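Local coordinates for alpha-glucosidase (Pseudoalteromonas sp. K8, PDB 5HQA), which catalyses the hydrolysis of alpha-glucosides as a chloride-activated, calcium-containing enzyme of glycoside hydrolase family 97, at residues V32-A37 and A133-H138; G264-I269 and S525-A530; F328-P333 and S364-Q369. All coordinates share one frame; numbering follows the deposited sequence.

Interaction 1: V32-A37 and A133-H138; sequences VINNSA and AVNNSH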
loop_
_atom_site.group_PDB
_atom_site.type_symbol
_atom_site.label_atom_id
_atom_site.label_comp_id
_atom_site.label_asym_id
_atom_site.label_seq_id
_atom_site.Cartn_x
_atom_site.Cartn_y
_atom_site.Cartn_z
ATOM N N VAL A 32 0.588 2.193 -27.227
ATOM C CA VAL A 32 -0.192 2.607 -26.074
ATOM C C VAL A 32 0.399 3.835 -25.394
ATOM O O VAL A 32 -0.355 4.622 -24.810
ATOM C CB VAL A 32 -0.379 1.454 -25.061
ATOM C CG1 VAL A 32 -1.247 0.377 -25.674
ATOM C CG2 VAL A 32 0.956 0.859 -24.640
ATOM N N ILE A 33 1.712 4.037 -25.483
ATOM C CA ILE A 33 2.382 5.231 -24.982
ATOM C C ILE A 33 3.081 5.886 -26.170
ATOM O O ILE A 33 3.978 5.284 -26.777
ATOM C CB ILE A 33 3.387 4.903 -23.861
ATOM C CG1 ILE A 33 2.681 4.260 -22.649
ATOM C CG2 ILE A 33 4.177 6.157 -23.442
ATOM C CD1 ILE A 33 1.721 5.179 -21.926
ATOM N N ASN A 34 2.646 7.098 -26.523
ATOM C CA ASN A 34 3.254 7.847 -27.609
ATOM C C ASN A 34 4.599 8.406 -27.158
ATOM O O ASN A 34 4.982 8.289 -25.994
ATOM C CB ASN A 34 2.327 8.977 -28.051
ATOM C CG ASN A 34 1.098 8.474 -28.793
ATOM O OD1 ASN A 34 1.133 7.433 -29.442
ATOM N ND2 ASN A 34 0.010 9.222 -28.705
ATOM N N ASN A 35 5.319 9.039 -28.093
ATOM C CA ASN A 35 6.580 9.714 -27.783
ATOM C C ASN A 35 6.467 10.496 -26.484
ATOM O O ASN A 35 5.622 11.389 -26.355
ATOM C CB ASN A 35 6.972 10.675 -28.909
ATOM C CG ASN A 35 7.287 9.972 -30.199
ATOM O OD1 ASN A 35 7.849 8.877 -30.205
ATOM N ND2 ASN A 35 6.926 10.605 -31.312
ATOM N N SER A 36 7.325 10.160 -25.522
ATOM C CA SER A 36 7.284 10.727 -24.180
ATOM C C SER A 36 8.673 11.226 -23.815
ATOM O O SER A 36 9.643 10.472 -23.920
ATOM C CB SER A 36 6.815 9.676 -23.171
ATOM O OG SER A 36 5.512 9.209 -23.489
ATOM N N ALA A 37 8.763 12.481 -23.369
ATOM C CA ALA A 37 10.044 13.142 -23.147
ATOM C C ALA A 37 10.787 12.570 -21.933
ATOM O O ALA A 37 10.197 11.982 -21.021
ATOM C CB ALA A 37 9.836 14.647 -22.957
ATOM N N ALA A 133 2.941 9.786 -22.271
ATOM C CA ALA A 133 1.975 10.305 -23.238
ATOM C C ALA A 133 1.061 9.163 -23.671
ATOM O O ALA A 133 1.464 8.288 -24.447
ATOM C CB ALA A 133 2.680 10.938 -24.436
ATOM N N VAL A 134 -0.172 9.175 -23.180
ATOM C CA VAL A 134 -1.100 8.081 -23.444
ATOM C C VAL A 134 -1.722 8.255 -24.822
ATOM O O VAL A 134 -2.287 9.313 -25.139
ATOM C CB VAL A 134 -2.184 8.014 -22.358
ATOM C CG1 VAL A 134 -3.163 6.884 -22.665
ATOM C CG2 VAL A 134 -1.541 7.817 -21.004
ATOM N N ASN A 135 -1.635 7.207 -25.635
ATOM C CA ASN A 135 -2.235 7.221 -26.960
ATOM C C ASN A 135 -3.752 7.071 -26.853
ATOM O O ASN A 135 -4.253 6.307 -26.023
ATOM C CB ASN A 135 -1.647 6.090 -27.800
ATOM C CG ASN A 135 -1.980 6.231 -29.258
ATOM O OD1 ASN A 135 -2.211 7.337 -29.749
ATOM N ND2 ASN A 135 -2.018 5.119 -29.962
ATOM N N ASN A 136 -4.483 7.817 -27.693
ATOM C CA ASN A 136 -5.954 7.792 -27.705
ATOM C C ASN A 136 -6.539 8.086 -26.322
ATOM O O ASN A 136 -7.462 7.414 -25.850
ATOM C CB ASN A 136 -6.471 6.453 -28.232
ATOM C CG ASN A 136 -6.146 6.253 -29.685
ATOM O OD1 ASN A 136 -6.298 7.166 -30.492
ATOM N ND2 ASN A 136 -5.672 5.063 -30.030
ATOM N N SER A 137 -5.996 9.113 -25.662
ATOM C CA SER A 137 -6.451 9.431 -24.311
ATOM C C SER A 137 -7.903 9.889 -24.292
ATOM O O SER A 137 -8.560 9.787 -23.249
ATOM C CB SER A 137 -5.554 10.507 -23.683
ATOM O OG SER A 137 -5.664 11.762 -24.359
ATOM N N HIS A 138 -8.417 10.375 -25.426
ATOM C CA HIS A 138 -9.780 10.887 -25.481
ATOM C C HIS A 138 -10.833 9.790 -25.335
ATOM O O HIS A 138 -11.997 10.106 -25.072
ATOM C CB HIS A 138 -9.998 11.642 -26.795
ATOM C CG HIS A 138 -9.831 10.787 -28.010
ATOM N ND1 HIS A 138 -8.613 10.258 -28.387
ATOM C CD2 HIS A 138 -10.728 10.357 -28.930
ATOM C CE1 HIS A 138 -8.768 9.540 -29.487
ATOM N NE2 HIS A 138 -10.041 9.589 -29.841
HETATM O O HOH W 1 -3.250 3.786 -25.064
#
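N34 reaches from strand 30-42 past A133 to N135, where two asparagine amides meet. Its CB lies 4.1 Å from A133 CB. Farther out, its CG is 3.8 Å from N135 CB. At the tip, N34 OD1 lies against the carbonyl carbon of the other amide, 3.3 Å from N135 CG. The other branch, N34 ND2, donates to N135 OD1 at 3.1 Å. N135 OD1 sits in the amide plane of N34, and, with the two amide planes 60° apart, the donor stands above the plane of the N135 carbonyl. N135 ND2 donates to T31 O, which supports the assignment of OD1 as the acceptor. N135 CG lies anti to its backbone N (chi1 -167°), on the side of the amide of N34.

In the backbone, N135 N donates to V32 O at 3.0 Å and N34 N to A133 O; a water bridges V32 O and N135 O. S36 OG accepts from A133 N at 2.9 Å and donates to N34 O at 2.7 Å. V32 and I33 both face I25 in a classic beta bulge, where the chain turns a corner. The serine hydroxyl thus stands in as acceptor for A133 N, where the backbone ladder is irregular, while N34 and N135 add an amide bond beside it.

Interaction 2: G264-I269 and S525-A530; sequences GKYIGI and SPIQMA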
loop_
_atom_site.group_PDB
_atom_site.type_symbol
_atom_site.label_atom_id
_atom_site.label_comp_id
_atom_site.label_asym_id
_atom_site.label_seq_id
_atom_site.Cartn_x
_atom_site.Cartn_y
_atom_site.Cartn_z
ATOM N N GLY A 264 0.903 -11.610 11.257
ATOM C CA GLY A 264 -0.114 -12.129 12.151
ATOM C C GLY A 264 -1.311 -11.204 12.221
ATOM O O GLY A 264 -1.390 -10.206 11.509
ATOM N N LYS A 265 -2.240 -11.552 13.102
ATOM C CA LYS A 265 -3.460 -10.778 13.279
ATOM C C LYS A 265 -3.427 -10.062 14.618
ATOM O O LYS A 265 -2.803 -10.533 15.572
ATOM C CB LYS A 265 -4.689 -11.681 13.183
ATOM C CG LYS A 265 -4.919 -12.193 11.762
ATOM C CD LYS A 265 -5.944 -13.317 11.730
ATOM C CE LYS A 265 -5.394 -14.563 12.418
ATOM N NZ LYS A 265 -6.227 -15.745 12.100
ATOM N N TYR A 266 -4.087 -8.906 14.686
ATOM C CA TYR A 266 -4.076 -8.135 15.920
ATOM C C TYR A 266 -5.433 -7.492 16.151
ATOM O O TYR A 266 -6.263 -7.388 15.245
ATOM C CB TYR A 266 -2.956 -7.072 15.919
ATOM C CG TYR A 266 -3.130 -5.907 14.971
ATOM C CD1 TYR A 266 -2.919 -6.053 13.601
ATOM C CD2 TYR A 266 -3.458 -4.647 15.450
ATOM C CE1 TYR A 266 -3.061 -4.978 12.730
ATOM C CE2 TYR A 266 -3.597 -3.566 14.592
ATOM C CZ TYR A 266 -3.399 -3.739 13.233
ATOM O OH TYR A 266 -3.546 -2.667 12.385
ATOM N N ILE A 267 -5.656 -7.093 17.403
ATOM C CA ILE A 267 -6.813 -6.294 17.782
ATOM C C ILE A 267 -6.286 -5.013 18.410
ATOM O O ILE A 267 -5.070 -4.817 18.523
ATOM C CB ILE A 267 -7.733 -7.046 18.755
ATOM C CG1 ILE A 267 -6.975 -7.378 20.047
ATOM C CG2 ILE A 267 -8.298 -8.309 18.095
ATOM C CD1 ILE A 267 -7.787 -8.199 21.038
ATOM N N GLY A 268 -7.179 -4.129 18.833
ATOM C CA GLY A 268 -6.664 -2.917 19.418
ATOM C C GLY A 268 -7.674 -2.085 20.160
ATOM O O GLY A 268 -8.864 -2.106 19.841
ATOM N N ILE A 269 -7.202 -1.371 21.179
ATOM C CA ILE A 269 -7.947 -0.260 21.756
ATOM C C ILE A 269 -7.809 0.866 20.742
ATOM O O ILE A 269 -6.759 1.512 20.646
ATOM C CB ILE A 269 -7.421 0.128 23.138
ATOM C CG1 ILE A 269 -7.639 -1.032 24.109
ATOM C CG2 ILE A 269 -8.105 1.392 23.645
ATOM C CD1 ILE A 269 -6.933 -0.871 25.453
ATOM N N SER A 525 -2.227 -7.811 3.551
ATOM C CA SER A 525 -1.342 -7.165 4.510
ATOM C C SER A 525 -0.745 -8.237 5.405
ATOM O O SER A 525 -1.463 -9.179 5.775
ATOM C CB SER A 525 -2.089 -6.127 5.352
ATOM O OG SER A 525 -1.211 -5.517 6.282
ATOM N N PRO A 526 0.544 -8.151 5.759
ATOM C CA PRO A 526 1.124 -9.187 6.635
ATOM C C PRO A 526 0.595 -9.120 8.052
ATOM O O PRO A 526 0.652 -10.130 8.770
ATOM C CB PRO A 526 2.628 -8.891 6.584
ATOM C CG PRO A 526 2.693 -7.420 6.310
ATOM C CD PRO A 526 1.544 -7.140 5.374
ATOM N N ILE A 527 0.099 -7.965 8.486
ATOM C CA ILE A 527 -0.666 -7.867 9.722
ATOM C C ILE A 527 -2.074 -7.433 9.352
ATOM O O ILE A 527 -2.258 -6.532 8.527
ATOM C CB ILE A 527 -0.031 -6.918 10.761
ATOM C CG1 ILE A 527 0.192 -5.518 10.194
ATOM C CG2 ILE A 527 1.277 -7.509 11.293
ATOM C CD1 ILE A 527 0.531 -4.492 11.272
ATOM N N GLN A 528 -3.059 -8.119 9.916
ATOM C CA GLN A 528 -4.464 -7.853 9.667
ATOM C C GLN A 528 -5.128 -7.588 11.006
ATOM O O GLN A 528 -5.000 -8.392 11.935
ATOM C CB GLN A 528 -5.142 -9.037 8.967
ATOM C CG GLN A 528 -4.666 -9.290 7.514
ATOM C CD GLN A 528 -5.309 -8.337 6.503
ATOM O OE1 GLN A 528 -5.844 -7.284 6.866
ATOM N NE2 GLN A 528 -5.249 -8.703 5.228
ATOM N N MET A 529 -5.820 -6.468 11.114
ATOM C CA MET A 529 -6.551 -6.181 12.335
ATOM C C MET A 529 -7.920 -6.825 12.278
ATOM O O MET A 529 -8.547 -6.884 11.220
ATOM C CB MET A 529 -6.695 -4.673 12.543
ATOM C CG MET A 529 -7.061 -4.310 13.965
ATOM S SD MET A 529 -7.171 -2.515 14.107
ATOM C CE MET A 529 -7.252 -2.340 15.894
ATOM N N ALA A 530 -8.365 -7.334 13.417
ATOM C CA ALA A 530 -9.788 -7.514 13.672
ATOM C C ALA A 530 -10.198 -6.243 14.400
ATOM O O ALA A 530 -9.978 -6.105 15.603
ATOM C CB ALA A 530 -10.066 -8.774 14.483
HETATM O O HOH W 2 -9.931 -4.575 17.861
#
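Y266 and M529 form the dense part of this parallel strand pair. M529 CB lies over one face of the tyrosine ring, 3.8 Å from its centroid and 23° off the normal, a CH-pi contact displaced toward the rim. M529 SD is an oblique Met-aromatic neighbour, 3.8 Å from Y266 CE2. Beyond CG the methionine is extended, which carries M529 CE to 3.4 Å from G268 N, and a CB at G268 would probably clash with that methyl as it is placed. I527 CD1 approaches Y266 CE1 at 3.9 Å. The phenol OH is held by D489. Shortening Y266 to an alanine would probably leave a gap beside M529 and I527 and deprive D489 of its hydroxyl partner.

Four backbone bonds knit the strands: G264 N to P526 O, Q528 N to G264 O, Y266 N to Q528 O, and A530 N to Y266 O at 2.8 Å. Beyond A530 the direct ladder stops, and the link is looser: a water accepts from G268 N at 3.0 Å and lies 2.7 Å from A530 O, bridging the two, while I267 CG2 and A530 CB are only in van der Waals touch.

On the face carrying K265 and Q528, K265 NZ bonds to V550 O and Q528 NE2 to L523 O. Strand 264-269 also bonds to strand 307-310, and I267 and I269 pack on helix 290-303. P526 and I527 touch strand 451-454 at the other end of the parallel sheet, and S525 OG bonds to T453 OG1, consistent with closure of a TIM barrel.

Interaction 3: F328-P333 and S364-Q369; sequences FSFTQP and SNYRKQ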
loop_
_atom_site.group_PDB
_atom_site.type_symbol
_atom_site.label_atom_id
_atom_site.label_comp_id
_atom_site.label_asym_id
_atom_site.label_seq_id
_atom_site.Cartn_x
_atom_site.Cartn_y
_atom_site.Cartn_z
ATOM N N PHE A 328 3.519 15.921 22.289
ATOM C CA PHE A 328 3.534 14.474 22.487
ATOM C C PHE A 328 4.851 14.034 23.113
ATOM O O PHE A 328 5.930 14.434 22.665
ATOM C CB PHE A 328 3.345 13.751 21.153
ATOM C CG PHE A 328 1.923 13.660 20.699
ATOM C CD1 PHE A 328 0.945 13.144 21.536
ATOM C CD2 PHE A 328 1.566 14.081 19.428
ATOM C CE1 PHE A 328 -0.377 13.046 21.112
ATOM C CE2 PHE A 328 0.252 13.993 18.993
ATOM C CZ PHE A 328 -0.725 13.476 19.837
ATOM N N SER A 329 4.759 13.214 24.156
ATOM C CA SER A 329 5.898 12.457 24.654
ATOM C C SER A 329 5.828 11.046 24.089
ATOM O O SER A 329 4.752 10.440 24.039
ATOM C CB SER A 329 5.908 12.399 26.184
ATOM O OG SER A 329 6.906 11.504 26.655
ATOM N N PHE A 330 6.970 10.522 23.658
ATOM C CA PHE A 330 7.015 9.156 23.159
ATOM C C PHE A 330 7.697 8.215 24.135
ATOM O O PHE A 330 8.000 7.072 23.778
ATOM C CB PHE A 330 7.673 9.136 21.780
ATOM C CG PHE A 330 6.927 9.978 20.776
ATOM C CD1 PHE A 330 5.766 9.501 20.182
ATOM C CD2 PHE A 330 7.349 11.267 20.476
ATOM C CE1 PHE A 330 5.057 10.277 19.283
ATOM C CE2 PHE A 330 6.643 12.053 19.567
ATOM C CZ PHE A 330 5.494 11.556 18.973
ATOM N N THR A 331 7.905 8.656 25.372
ATOM C CA THR A 331 8.414 7.797 26.431
ATOM C C THR A 331 7.566 7.802 27.690
ATOM O O THR A 331 7.693 6.866 28.488
ATOM C CB THR A 331 9.843 8.204 26.829
ATOM O OG1 THR A 331 9.866 9.607 27.126
ATOM C CG2 THR A 331 10.827 7.907 25.712
ATOM N N GLN A 332 6.722 8.814 27.909
ATOM C CA GLN A 332 6.036 8.970 29.183
ATOM C C GLN A 332 4.580 8.553 29.055
ATOM O O GLN A 332 3.787 9.289 28.449
ATOM C CB GLN A 332 6.127 10.416 29.662
ATOM C CG GLN A 332 5.372 10.670 30.957
ATOM C CD GLN A 332 5.923 9.845 32.113
ATOM O OE1 GLN A 332 7.122 9.893 32.409
ATOM N NE2 GLN A 332 5.050 9.068 32.760
ATOM N N PRO A 333 4.172 7.418 29.612
ATOM C CA PRO A 333 2.755 7.051 29.576
ATOM C C PRO A 333 1.926 7.905 30.523
ATOM O O PRO A 333 2.424 8.496 31.486
ATOM C CB PRO A 333 2.760 5.586 30.023
ATOM C CG PRO A 333 3.960 5.494 30.898
ATOM C CD PRO A 333 4.993 6.374 30.250
ATOM N N SER A 364 9.932 16.697 13.952
ATOM C CA SER A 364 11.136 17.012 14.712
ATOM C C SER A 364 10.974 16.638 16.176
ATOM O O SER A 364 11.918 16.142 16.798
ATOM C CB SER A 364 11.475 18.495 14.573
ATOM O OG SER A 364 11.823 18.795 13.231
ATOM N N ASN A 365 9.783 16.869 16.738
ATOM C CA ASN A 365 9.505 16.427 18.100
ATOM C C ASN A 365 9.597 14.912 18.216
ATOM O O ASN A 365 10.038 14.386 19.244
ATOM C CB ASN A 365 8.123 16.914 18.537
ATOM C CG ASN A 365 7.756 16.442 19.932
ATOM O OD1 ASN A 365 8.457 16.734 20.898
ATOM N ND2 ASN A 365 6.649 15.713 20.047
ATOM N N TYR A 366 9.175 14.191 17.176
ATOM C CA TYR A 366 9.321 12.737 17.180
ATOM C C TYR A 366 10.783 12.341 17.031
ATOM O O TYR A 366 11.290 11.496 17.778
ATOM C CB TYR A 366 8.485 12.137 16.050
ATOM C CG TYR A 366 8.444 10.620 15.983
ATOM C CD1 TYR A 366 8.546 9.834 17.128
ATOM C CD2 TYR A 366 8.281 9.977 14.759
ATOM C CE1 TYR A 366 8.491 8.436 17.052
ATOM C CE2 TYR A 366 8.219 8.594 14.673
ATOM C CZ TYR A 366 8.322 7.833 15.816
ATOM O OH TYR A 366 8.269 6.465 15.702
ATOM N N ARG A 367 11.478 12.953 16.070
ATOM C CA ARG A 367 12.865 12.590 15.796
ATOM C C ARG A 367 13.737 12.745 17.038
ATOM O O ARG A 367 14.590 11.890 17.319
ATOM C CB ARG A 367 13.397 13.446 14.644
ATOM C CG ARG A 367 14.906 13.451 14.503
ATOM C CD ARG A 367 15.406 12.208 13.808
ATOM N NE ARG A 367 15.208 12.283 12.365
ATOM C CZ ARG A 367 16.158 12.086 11.457
ATOM N NH1 ARG A 367 17.392 11.789 11.822
ATOM N NH2 ARG A 367 15.859 12.169 10.174
ATOM N N LYS A 368 13.529 13.814 17.812
ATOM C CA LYS A 368 14.393 14.024 18.964
ATOM C C LYS A 368 14.161 12.987 20.051
ATOM O O LYS A 368 15.079 12.721 20.831
ATOM C CB LYS A 368 14.223 15.443 19.519
ATOM C CG LYS A 368 13.000 15.681 20.372
ATOM C CD LYS A 368 12.798 17.188 20.612
ATOM C CE LYS A 368 11.478 17.486 21.342
ATOM N NZ LYS A 368 10.831 18.767 20.894
ATOM N N GLN A 369 12.981 12.369 20.098
ATOM C CA GLN A 369 12.666 11.367 21.113
ATOM C C GLN A 369 12.756 9.940 20.589
ATOM O O GLN A 369 12.576 8.995 21.362
ATOM C CB GLN A 369 11.259 11.591 21.670
ATOM C CG GLN A 369 10.995 12.963 22.225
ATOM C CD GLN A 369 9.580 13.076 22.745
ATOM O OE1 GLN A 369 9.172 12.320 23.636
ATOM N NE2 GLN A 369 8.809 14.004 22.179
HETATM O O HOH W 3 10.828 11.341 25.498
#
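The carboxamide of Q369 lies against the backbone of F328-F330 and binds it with both of its polar atoms. Q369 NE2 donates to F328 O at 3.0 Å and 168°, while Q369 OE1 accepts from F330 N at 2.8 Å. N365, one turn earlier on the helix, sends ND2 to the same F328 O, also at 3.0 Å, so two amides grip one carbonyl oxygen. Both donors lie in its carbonyl plane, N365 ND2 on a lone pair.

Beside these bonds, Y366 presents its edge to the F330 ring in an edge-to-face pair with planes at 50°; Y366 CD1 stands 3.7 Å above the ring, over its centre.

In the second shell, Q369 NE2 also donates to N365 O, and a water donates to Q369 OE1 while contacting T331 OG1. S329 OG folds the loop from within, accepting from T331 N and Q332 N as an ST turn and ST motif. H357 meets F330 edge-to-face and bonds through ND1 to Y366 OH.

This pins a loop following strand 307-310 to the start of the helix after strand 352-358. Such beta-alpha loops border the active site in TIM barrels, and here the F328 side chain lies about 7 Å from the bound acarbose unit.

In the fold
From the N terminus, interaction 1 comes first: it pairs two strands of the N-terminal domain and closes a loop of 95 residues without helix. That loop ends before interaction 2 opens at strand 264-269, the first strand of the parallel sheet. Interaction 2 closes only at 525-530, enclosing most of the barrel, and interaction 3 falls entirely within this interval, joining the loop at 328-333 to helix 363-379. No loops cross. Interactions 2 and 3 have centres 25 Å apart, both within the glycoside hydrolase 97 region; the M529 side chain of interaction 2 lies about 8 Å from the bound acarbose unit, which interaction 3 also approaches. Interaction 1 lies 42 Å from interaction 2, centre to centre, away from the annotated sites.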